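Side-chain contacts in bifunctional amylase/serine protease inhibitor (Zea mays, PDB 1BEA), which inhibits mammalian trypsin potently and activated Hageman factor (factor XIIa) specifically, and also acts as an amylase inhibitor: residues S19-V24 / S61-G66; T25-G30 / R92-T97; E39-C44 / E101-L106. All coordinates share one frame; numbering follows the deposited sequence.

Contact 1: S19-V24 / S61-G66; sequences SCRWYV and SILMDG
Leu63 of helix 56-65 meets helix 18-29 with the two arms of its isobutyl fork, each arm finding a different neighbour. CD2 touches CB of Cys20 at 3.9 Å, while CD1 lies 4.2 Å from CB of Arg21. The leucine is thus a worked example of how one branched side chain can bridge two helices: with CG anti to the backbone N (chi1 173°), both methyls are carried across to the facing helix, where Arg21 and Leu63 have the closest pair of CA atoms. Arg21 leaves its helix beside the leucine and then bends at chi3 (-72°), which sets one face of the guanidinium against Leu63 CD1. That methyl stands 4.0 Å from the guanidinium plane, displaced toward the rim and nearest NH2, so the charged group meets the leucine through packing alone. The guanidinium finds its polar partner outside the two segments, where NH1 hydrogen-bonds to the carbonyl O of Arg79. No hydrogen bond joins the two segments. Cys20 turns SG beside its own backbone N, into the disulfide with Cys44. The contact lies close to the centre of this inhibitor, whose regular secondary structure is all helix: the disulfide ties helix 18-29 to helix 37-49, and Val24 and Met64 both pack against helix 88-95.

Contact 2: T25-G30 / R92-T97; sequences TSRTCG and RGFAAT
Thr28 and Phe94 mark the closest backbone approach, their CA atoms 7.5 Å apart, where the C-terminal end of helix 18-29 meets helix 88-95 in the four-helix, disulfide-rich fold of the cereal trypsin/alpha-amylase inhibitors. The principle illustrated is one aromatic side chain serving two consecutive residues of a helix, the ring for Arg27 and CB for Thr28. Arg27 lays its aliphatic chain, extended from CG to NE, across the ring: CD sits over one face, 4.0 Å from the centroid and 17° off the ring normal, a CH-pi contact. Beyond it the guanidinium is turned nearly parallel to the ring, the two planes 11° apart, and one of its faces looks onto Phe94 CD1. Thr28 approaches nearer the backbone of Phe94, its methyl CG2 lying 3.8 Å from CB of Phe94. The threonine hydroxyl is turned back to its own helix, where OG1 pairs with the carbonyl O of Val24, leaving CG2 for the apolar partner. Phe94 is buried and also packs edge-to-face with Tyr23, whereas Arg27 is exposed and roofs the ring on the outside. Phe94 O receives both Thr97 N and the hydroxyl Thr97 OG1, each at 3.2 Å.

Contact 3: E39-C44 / E101-L106; sequences ELKRRC and EAECNL
Lys41 sends CG anti to its backbone nitrogen (chi1 -180°) and runs out from helix 37-49 until a bend at chi3, while Glu103 folds at chi2 (-67°) and brings its carboxylate back to meet it. The two side chains cross at about a right angle, and the methylene CE of the lysine, rather than its ammonium, makes the nearer approach, 3.3 Å from Glu103 OE1. NZ itself stands 4.0 Å from that oxygen, a long salt bridge. A water closes the gap: it accepts from NZ at 3.1 Å and donates to Glu103 OE2 at 2.7 Å, with a weaker bond to the carbonyl O of Ala102. The ammonium is therefore coupled to the loop largely through solvent, an example of how a charge pair at a protein surface can be completed by a bridging water. The carboxylate is held on its other oxygen too, because OE1 is hydrogen-bonded to the hydroxyl of Tyr23 on helix 18-29; that partner probably fixes the rotation of the group. Were Lys41 an alanine, the Glu103 carboxylate would probably lose its nearby positive charge and the bridging water its ammonium donor. Deeper in, the sulfurs of Cys44 and Cys104 lie 4.5 Å apart but are not bonded to each other: Cys44 is joined to Cys20, and Cys104 to Cys45. Two disulfides thus pass side by side, and the adjacent Cys44 and Cys45 send their bridges to different parts of the chain, the Cys-Cys pair of the prolamin-superfamily cysteine framework, which in this cereal inhibitor holds ten cysteines in five disulfides.

How the contacts relate
Contact 1 is the core of the set, contact 2 is partly buried and contact 3 lies at the surface, and the chemistry follows that order: leucine methyls against a cysteine and the face of an arginine near the centre, an aromatic ring under an exposed arginine farther out, then a water-mediated charge pair. Helix 18-29 is common to contacts 1 and 2, whose second helices, 56-65 and 88-95, are themselves joined by the salt bridge of Asp65 with Arg92. Contact 3 uses helix 37-49 and a loop, yet Tyr23, in the 19-24 segment of contact 1, reaches both of the other contacts. Between contacts 2 and 3, Glu103 also packs on Phe94 and Thr97.

Contact 1: S19-V24 / S61-G66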
loop_
_atom_site.group_PDB
_atom_site.type_symbol
_atom_site.label_atom_id
_atom_site.label_comp_id
_atom_site.label_asym_id
_atom_site.label_seq_id
_atom_site.Cartn_x
_atom_site.Cartn_y
_atom_site.Cartn_z
ATOM N N SER A 19 -6.615 1.323 -4.300
ATOM C CA SER A 19 -6.169 2.308 -5.293
ATOM C C SER A 19 -4.654 2.443 -5.308
ATOM O O SER A 19 -4.062 2.885 -6.303
ATOM C CB SER A 19 -6.733 3.706 -4.999
ATOM O OG SER A 19 -8.109 3.825 -5.325
ATOM N N CYS A 20 -4.011 2.119 -4.193
ATOM C CA CYS A 20 -2.558 2.248 -4.183
ATOM C C CYS A 20 -2.000 1.144 -4.999
ATOM O O CYS A 20 -1.034 1.368 -5.694
ATOM C CB CYS A 20 -2.031 2.182 -2.775
ATOM S SG CYS A 20 -2.494 3.665 -1.836
ATOM N N ARG A 21 -2.631 -0.043 -4.941
ATOM C CA ARG A 21 -2.227 -1.218 -5.748
ATOM C C ARG A 21 -2.053 -0.827 -7.201
ATOM O O ARG A 21 -0.988 -1.084 -7.766
ATOM C CB ARG A 21 -3.277 -2.335 -5.703
ATOM C CG ARG A 21 -2.893 -3.587 -6.489
ATOM C CD ARG A 21 -3.876 -4.744 -6.268
ATOM N NE ARG A 21 -3.773 -5.342 -4.933
ATOM C CZ ARG A 21 -2.794 -6.160 -4.522
ATOM N NH1 ARG A 21 -1.777 -6.493 -5.330
ATOM N NH2 ARG A 21 -2.826 -6.640 -3.276
ATOM N N TRP A 22 -3.095 -0.203 -7.783
ATOM C CA TRP A 22 -3.176 0.262 -9.187
ATOM C C TRP A 22 -2.276 1.416 -9.515
ATOM O O TRP A 22 -1.822 1.547 -10.650
ATOM C CB TRP A 22 -4.605 0.719 -9.542
ATOM C CG TRP A 22 -5.572 -0.377 -9.571
ATOM C CD1 TRP A 22 -6.844 -0.348 -9.093
ATOM C CD2 TRP A 22 -5.333 -1.718 -10.009
ATOM N NE1 TRP A 22 -7.412 -1.595 -9.195
ATOM C CE2 TRP A 22 -6.509 -2.458 -9.751
ATOM C CE3 TRP A 22 -4.235 -2.378 -10.594
ATOM C CZ2 TRP A 22 -6.619 -3.818 -10.057
ATOM C CZ3 TRP A 22 -4.344 -3.711 -10.895
ATOM C CH2 TRP A 22 -5.529 -4.428 -10.628
ATOM N N TYR A 23 -2.087 2.299 -8.545
ATOM C CA TYR A 23 -1.189 3.428 -8.741
ATOM C C TYR A 23 0.237 2.829 -8.874
ATOM O O TYR A 23 1.010 3.216 -9.735
ATOM C CB TYR A 23 -1.291 4.377 -7.548
ATOM C CG TYR A 23 -0.257 5.480 -7.531
ATOM C CD1 TYR A 23 0.185 6.059 -8.718
ATOM C CD2 TYR A 23 0.254 5.967 -6.332
ATOM C CE1 TYR A 23 1.105 7.092 -8.715
ATOM C CE2 TYR A 23 1.181 7.011 -6.318
ATOM C CZ TYR A 23 1.600 7.570 -7.514
ATOM O OH TYR A 23 2.534 8.598 -7.531
ATOM N N VAL A 24 0.552 1.853 -8.044
ATOM C CA VAL A 24 1.838 1.217 -8.080
ATOM C C VAL A 24 2.072 0.424 -9.357
ATOM O O VAL A 24 3.182 0.459 -9.890
ATOM C CB VAL A 24 2.021 0.268 -6.889
ATOM C CG1 VAL A 24 3.196 -0.647 -7.119
ATOM C CG2 VAL A 24 2.246 1.076 -5.633
ATOM N N SER A 61 2.840 -2.188 4.378
ATOM C CA SER A 61 3.436 -3.501 4.414
ATOM C C SER A 61 2.444 -4.616 3.994
ATOM O O SER A 61 2.780 -5.557 3.277
ATOM C CB SER A 61 3.963 -3.746 5.802
ATOM O OG SER A 61 4.547 -5.026 5.881
ATOM N N ILE A 62 1.208 -4.526 4.432
ATOM C CA ILE A 62 0.267 -5.560 4.044
ATOM C C ILE A 62 0.086 -5.480 2.533
ATOM O O ILE A 62 0.054 -6.477 1.843
ATOM C CB ILE A 62 -1.040 -5.344 4.796
ATOM C CG1 ILE A 62 -0.815 -5.790 6.247
ATOM C CG2 ILE A 62 -2.212 -6.085 4.089
ATOM C CD1 ILE A 62 -1.959 -5.542 7.212
ATOM N N LEU A 63 0.010 -4.276 2.009
ATOM C CA LEU A 63 -0.152 -4.147 0.592
ATOM C C LEU A 63 1.065 -4.696 -0.129
ATOM O O LEU A 63 0.908 -5.411 -1.118
ATOM C CB LEU A 63 -0.395 -2.678 0.203
ATOM C CG LEU A 63 -0.409 -2.462 -1.313
ATOM C CD1 LEU A 63 -1.812 -2.902 -1.824
ATOM C CD2 LEU A 63 -0.072 -0.994 -1.727
ATOM N N MET A 64 2.277 -4.432 0.357
ATOM C CA MET A 64 3.444 -4.920 -0.366
ATOM C C MET A 64 3.589 -6.438 -0.313
ATOM O O MET A 64 3.716 -7.141 -1.334
ATOM C CB MET A 64 4.718 -4.331 0.212
ATOM C CG MET A 64 4.956 -2.865 -0.036
ATOM S SD MET A 64 6.219 -2.120 1.124
ATOM C CE MET A 64 7.711 -3.105 0.717
ATOM N N ASP A 65 3.569 -6.957 0.901
ATOM C CA ASP A 65 3.785 -8.379 1.098
ATOM C C ASP A 65 2.649 -9.255 1.590
ATOM O O ASP A 65 2.796 -10.464 1.660
ATOM C CB ASP A 65 5.019 -8.531 1.984
ATOM C CG ASP A 65 6.123 -7.591 1.539
ATOM O OD1 ASP A 65 6.233 -7.392 0.312
ATOM O OD2 ASP A 65 6.852 -7.027 2.375
ATOM N N GLY A 66 1.514 -8.650 1.906
ATOM C CA GLY A 66 0.367 -9.415 2.347
ATOM C C GLY A 66 0.351 -9.765 3.827
ATOM O O GLY A 66 1.339 -9.600 4.560
#

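Contact 2: T25-G30 / R92-T97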
loop_
_atom_site.group_PDB
_atom_site.type_symbol
_atom_site.label_atom_id
_atom_site.label_comp_id
_atom_site.label_asym_id
_atom_site.label_seq_id
_atom_site.Cartn_x
_atom_site.Cartn_y
_atom_site.Cartn_z
ATOM N N THR A 25 1.070 -0.304 -9.855
ATOM C CA THR A 25 1.273 -1.089 -11.085
ATOM C C THR A 25 1.302 -0.209 -12.350
ATOM O O THR A 25 1.878 -0.581 -13.407
ATOM C CB THR A 25 0.191 -2.171 -11.280
ATOM O OG1 THR A 25 -1.110 -1.572 -11.290
ATOM C CG2 THR A 25 0.266 -3.160 -10.206
ATOM N N SER A 26 0.674 0.957 -12.239
ATOM C CA SER A 26 0.629 1.868 -13.345
ATOM C C SER A 26 2.051 2.219 -13.657
ATOM O O SER A 26 2.506 2.046 -14.790
ATOM C CB SER A 26 -0.123 3.117 -12.951
ATOM O OG SER A 26 -1.504 2.848 -12.935
ATOM N N ARG A 27 2.751 2.675 -12.619
ATOM C CA ARG A 27 4.151 3.087 -12.722
ATOM C C ARG A 27 5.192 2.002 -12.986
ATOM O O ARG A 27 5.997 2.102 -13.897
ATOM C CB ARG A 27 4.553 3.865 -11.474
ATOM C CG ARG A 27 5.980 4.361 -11.539
ATOM C CD ARG A 27 6.167 5.599 -10.699
ATOM N NE ARG A 27 7.505 6.219 -10.755
ATOM C CZ ARG A 27 8.677 5.587 -10.882
ATOM N NH1 ARG A 27 8.766 4.266 -10.989
ATOM N NH2 ARG A 27 9.799 6.299 -10.875
ATOM N N THR A 28 5.196 0.951 -12.198
ATOM C CA THR A 28 6.200 -0.079 -12.388
ATOM C C THR A 28 5.896 -1.064 -13.504
ATOM O O THR A 28 6.800 -1.469 -14.232
ATOM C CB THR A 28 6.393 -0.832 -11.103
ATOM O OG1 THR A 28 5.205 -1.595 -10.822
ATOM C CG2 THR A 28 6.664 0.172 -9.975
ATOM N N CYS A 29 4.635 -1.446 -13.636
ATOM C CA CYS A 29 4.284 -2.377 -14.673
ATOM C C CYS A 29 3.679 -1.745 -15.893
ATOM O O CYS A 29 3.603 -2.423 -16.923
ATOM C CB CYS A 29 3.285 -3.397 -14.182
ATOM S SG CYS A 29 3.752 -4.181 -12.642
ATOM N N GLY A 30 3.223 -0.496 -15.813
ATOM C CA GLY A 30 2.606 0.101 -16.998
ATOM C C GLY A 30 1.134 -0.319 -17.204
ATOM O O GLY A 30 0.560 -0.097 -18.256
ATOM N N ARG A 92 7.352 -3.469 -5.309
ATOM C CA ARG A 92 7.639 -3.302 -3.879
ATOM C C ARG A 92 8.461 -2.046 -3.580
ATOM O O ARG A 92 8.134 -1.230 -2.693
ATOM C CB ARG A 92 8.458 -4.477 -3.385
ATOM C CG ARG A 92 7.690 -5.567 -2.720
ATOM C CD ARG A 92 8.656 -6.536 -2.065
ATOM N NE ARG A 92 8.546 -6.565 -0.608
ATOM C CZ ARG A 92 9.340 -5.914 0.228
ATOM N NH1 ARG A 92 10.312 -5.155 -0.219
ATOM N NH2 ARG A 92 9.196 -6.065 1.521
ATOM N N GLY A 93 9.571 -1.923 -4.300
ATOM C CA GLY A 93 10.425 -0.770 -4.118
ATOM C C GLY A 93 9.623 0.510 -4.207
ATOM O O GLY A 93 9.705 1.370 -3.348
ATOM N N PHE A 94 8.801 0.643 -5.233
ATOM C CA PHE A 94 8.050 1.865 -5.358
ATOM C C PHE A 94 6.942 2.020 -4.336
ATOM O O PHE A 94 6.631 3.142 -3.930
ATOM C CB PHE A 94 7.444 1.974 -6.740
ATOM C CG PHE A 94 6.525 3.149 -6.884
ATOM C CD1 PHE A 94 7.028 4.448 -6.750
ATOM C CD2 PHE A 94 5.152 2.966 -7.087
ATOM C CE1 PHE A 94 6.178 5.542 -6.808
ATOM C CE2 PHE A 94 4.293 4.052 -7.147
ATOM C CZ PHE A 94 4.803 5.339 -7.007
ATOM N N ALA A 95 6.334 0.906 -3.929
ATOM C CA ALA A 95 5.235 0.969 -2.956
ATOM C C ALA A 95 5.716 1.467 -1.605
ATOM O O ALA A 95 4.979 2.113 -0.874
ATOM C CB ALA A 95 4.594 -0.406 -2.779
ATOM N N ALA A 96 6.960 1.154 -1.267
ATOM C CA ALA A 96 7.480 1.566 0.021
ATOM C C ALA A 96 7.618 3.090 0.179
ATOM O O ALA A 96 7.701 3.580 1.301
ATOM C CB ALA A 96 8.800 0.865 0.262
ATOM N N THR A 97 7.580 3.843 -0.929
ATOM C CA THR A 97 7.732 5.313 -0.907
ATOM C C THR A 97 6.441 6.080 -0.814
ATOM O O THR A 97 6.423 7.305 -0.774
ATOM C CB THR A 97 8.458 5.871 -2.183
ATOM O OG1 THR A 97 7.495 6.160 -3.201
ATOM C CG2 THR A 97 9.443 4.869 -2.728
#

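Contact 3: E39-C44 / E101-L106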
loop_
_atom_site.group_PDB
_atom_site.type_symbol
_atom_site.label_atom_id
_atom_site.label_comp_id
_atom_site.label_asym_id
_atom_site.label_seq_id
_atom_site.Cartn_x
_atom_site.Cartn_y
_atom_site.Cartn_z
ATOM N N GLU A 39 -4.810 11.740 -10.580
ATOM C CA GLU A 39 -6.059 11.202 -10.030
ATOM C C GLU A 39 -5.828 9.857 -9.343
ATOM O O GLU A 39 -6.465 9.522 -8.331
ATOM C CB GLU A 39 -7.078 11.063 -11.167
ATOM C CG GLU A 39 -8.473 10.661 -10.730
ATOM C CD GLU A 39 -8.921 11.429 -9.521
ATOM O OE1 GLU A 39 -8.705 12.663 -9.519
ATOM O OE2 GLU A 39 -9.472 10.798 -8.587
ATOM N N LEU A 40 -4.889 9.100 -9.895
ATOM C CA LEU A 40 -4.519 7.799 -9.345
ATOM C C LEU A 40 -3.784 7.980 -8.000
ATOM O O LEU A 40 -3.999 7.209 -7.055
ATOM C CB LEU A 40 -3.619 7.052 -10.363
ATOM C CG LEU A 40 -4.202 5.912 -11.215
ATOM C CD1 LEU A 40 -3.448 5.743 -12.582
ATOM C CD2 LEU A 40 -4.103 4.661 -10.376
ATOM N N LYS A 41 -2.935 9.008 -7.914
ATOM C CA LYS A 41 -2.170 9.258 -6.697
ATOM C C LYS A 41 -3.080 9.724 -5.593
ATOM O O LYS A 41 -3.067 9.210 -4.489
ATOM C CB LYS A 41 -1.097 10.318 -6.946
ATOM C CG LYS A 41 -0.240 10.635 -5.723
ATOM C CD LYS A 41 0.597 11.879 -5.945
ATOM C CE LYS A 41 2.102 11.564 -5.912
ATOM N NZ LYS A 41 3.001 12.653 -6.479
ATOM N N ARG A 42 -3.881 10.720 -5.912
ATOM C CA ARG A 42 -4.820 11.266 -4.977
ATOM C C ARG A 42 -5.610 10.167 -4.273
ATOM O O ARG A 42 -5.628 10.092 -3.048
ATOM C CB ARG A 42 -5.791 12.162 -5.726
ATOM C CG ARG A 42 -6.441 13.231 -4.879
ATOM C CD ARG A 42 -7.259 14.177 -5.729
ATOM N NE ARG A 42 -8.450 13.490 -6.208
ATOM C CZ ARG A 42 -9.619 13.476 -5.567
ATOM N NH1 ARG A 42 -9.765 14.120 -4.404
ATOM N NH2 ARG A 42 -10.639 12.794 -6.089
ATOM N N ARG A 43 -6.266 9.321 -5.061
ATOM C CA ARG A 43 -7.111 8.258 -4.527
ATOM C C ARG A 43 -6.376 7.264 -3.636
ATOM O O ARG A 43 -6.936 6.745 -2.671
ATOM C CB ARG A 43 -7.855 7.581 -5.692
ATOM C CG ARG A 43 -8.790 8.553 -6.440
ATOM C CD ARG A 43 -9.635 7.871 -7.496
ATOM N NE ARG A 43 -9.862 6.460 -7.185
ATOM C CZ ARG A 43 -10.876 6.009 -6.439
ATOM N NH1 ARG A 43 -11.756 6.871 -5.934
ATOM N NH2 ARG A 43 -11.006 4.700 -6.190
ATOM N N CYS A 44 -5.118 6.994 -3.945
ATOM C CA CYS A 44 -4.319 6.119 -3.106
ATOM C C CYS A 44 -3.995 6.885 -1.785
ATOM O O CYS A 44 -4.151 6.381 -0.674
ATOM C CB CYS A 44 -3.038 5.792 -3.863
ATOM S SG CYS A 44 -1.673 5.233 -2.808
ATOM N N GLU A 101 7.118 12.380 1.408
ATOM C CA GLU A 101 6.656 13.704 0.975
ATOM C C GLU A 101 6.762 13.823 -0.541
ATOM O O GLU A 101 6.152 14.707 -1.153
ATOM C CB GLU A 101 7.453 14.814 1.664
ATOM C CG GLU A 101 8.944 14.590 1.709
ATOM C CD GLU A 101 9.725 15.908 1.841
ATOM O OE1 GLU A 101 9.122 16.990 1.619
ATOM O OE2 GLU A 101 10.943 15.862 2.171
ATOM N N ALA A 102 7.541 12.919 -1.138
ATOM C CA ALA A 102 7.682 12.864 -2.600
ATOM C C ALA A 102 6.339 12.336 -3.082
ATOM O O ALA A 102 5.795 12.768 -4.099
ATOM C CB ALA A 102 8.774 11.891 -2.980
ATOM N N GLU A 103 5.782 11.411 -2.312
ATOM C CA GLU A 103 4.510 10.853 -2.685
ATOM C C GLU A 103 3.345 11.431 -1.890
ATOM O O GLU A 103 2.995 12.566 -2.087
ATOM C CB GLU A 103 4.599 9.342 -2.580
ATOM C CG GLU A 103 5.663 8.742 -3.515
ATOM C CD GLU A 103 5.305 8.909 -4.994
ATOM O OE1 GLU A 103 4.096 9.013 -5.324
ATOM O OE2 GLU A 103 6.231 8.931 -5.834
ATOM N N CYS A 104 2.740 10.681 -0.976
ATOM C CA CYS A 104 1.563 11.202 -0.265
ATOM C C CYS A 104 1.851 12.154 0.869
ATOM O O CYS A 104 0.971 12.886 1.308
ATOM C CB CYS A 104 0.711 10.040 0.281
ATOM S SG CYS A 104 -0.102 8.998 -0.978
ATOM N N ASN A 105 3.083 12.138 1.349
ATOM C CA ASN A 105 3.505 12.973 2.474
ATOM C C ASN A 105 2.591 12.862 3.684
ATOM O O ASN A 105 1.970 13.840 4.123
ATOM C CB ASN A 105 3.616 14.430 2.086
ATOM C CG ASN A 105 4.467 15.185 3.055
ATOM O OD1 ASN A 105 4.481 16.400 3.062
ATOM N ND2 ASN A 105 5.198 14.455 3.891
ATOM N N LEU A 106 2.541 11.660 4.239
ATOM C CA LEU A 106 1.695 11.423 5.398
ATOM C C LEU A 106 2.512 10.943 6.590
ATOM O O LEU A 106 3.379 10.075 6.459
ATOM C CB LEU A 106 0.640 10.376 5.063
ATOM C CG LEU A 106 -0.473 10.887 4.164
ATOM C CD1 LEU A 106 -1.109 9.726 3.423
ATOM C CD2 LEU A 106 -1.470 11.640 5.027
HETATM O O HOH W 1 5.595 11.197 -7.214
#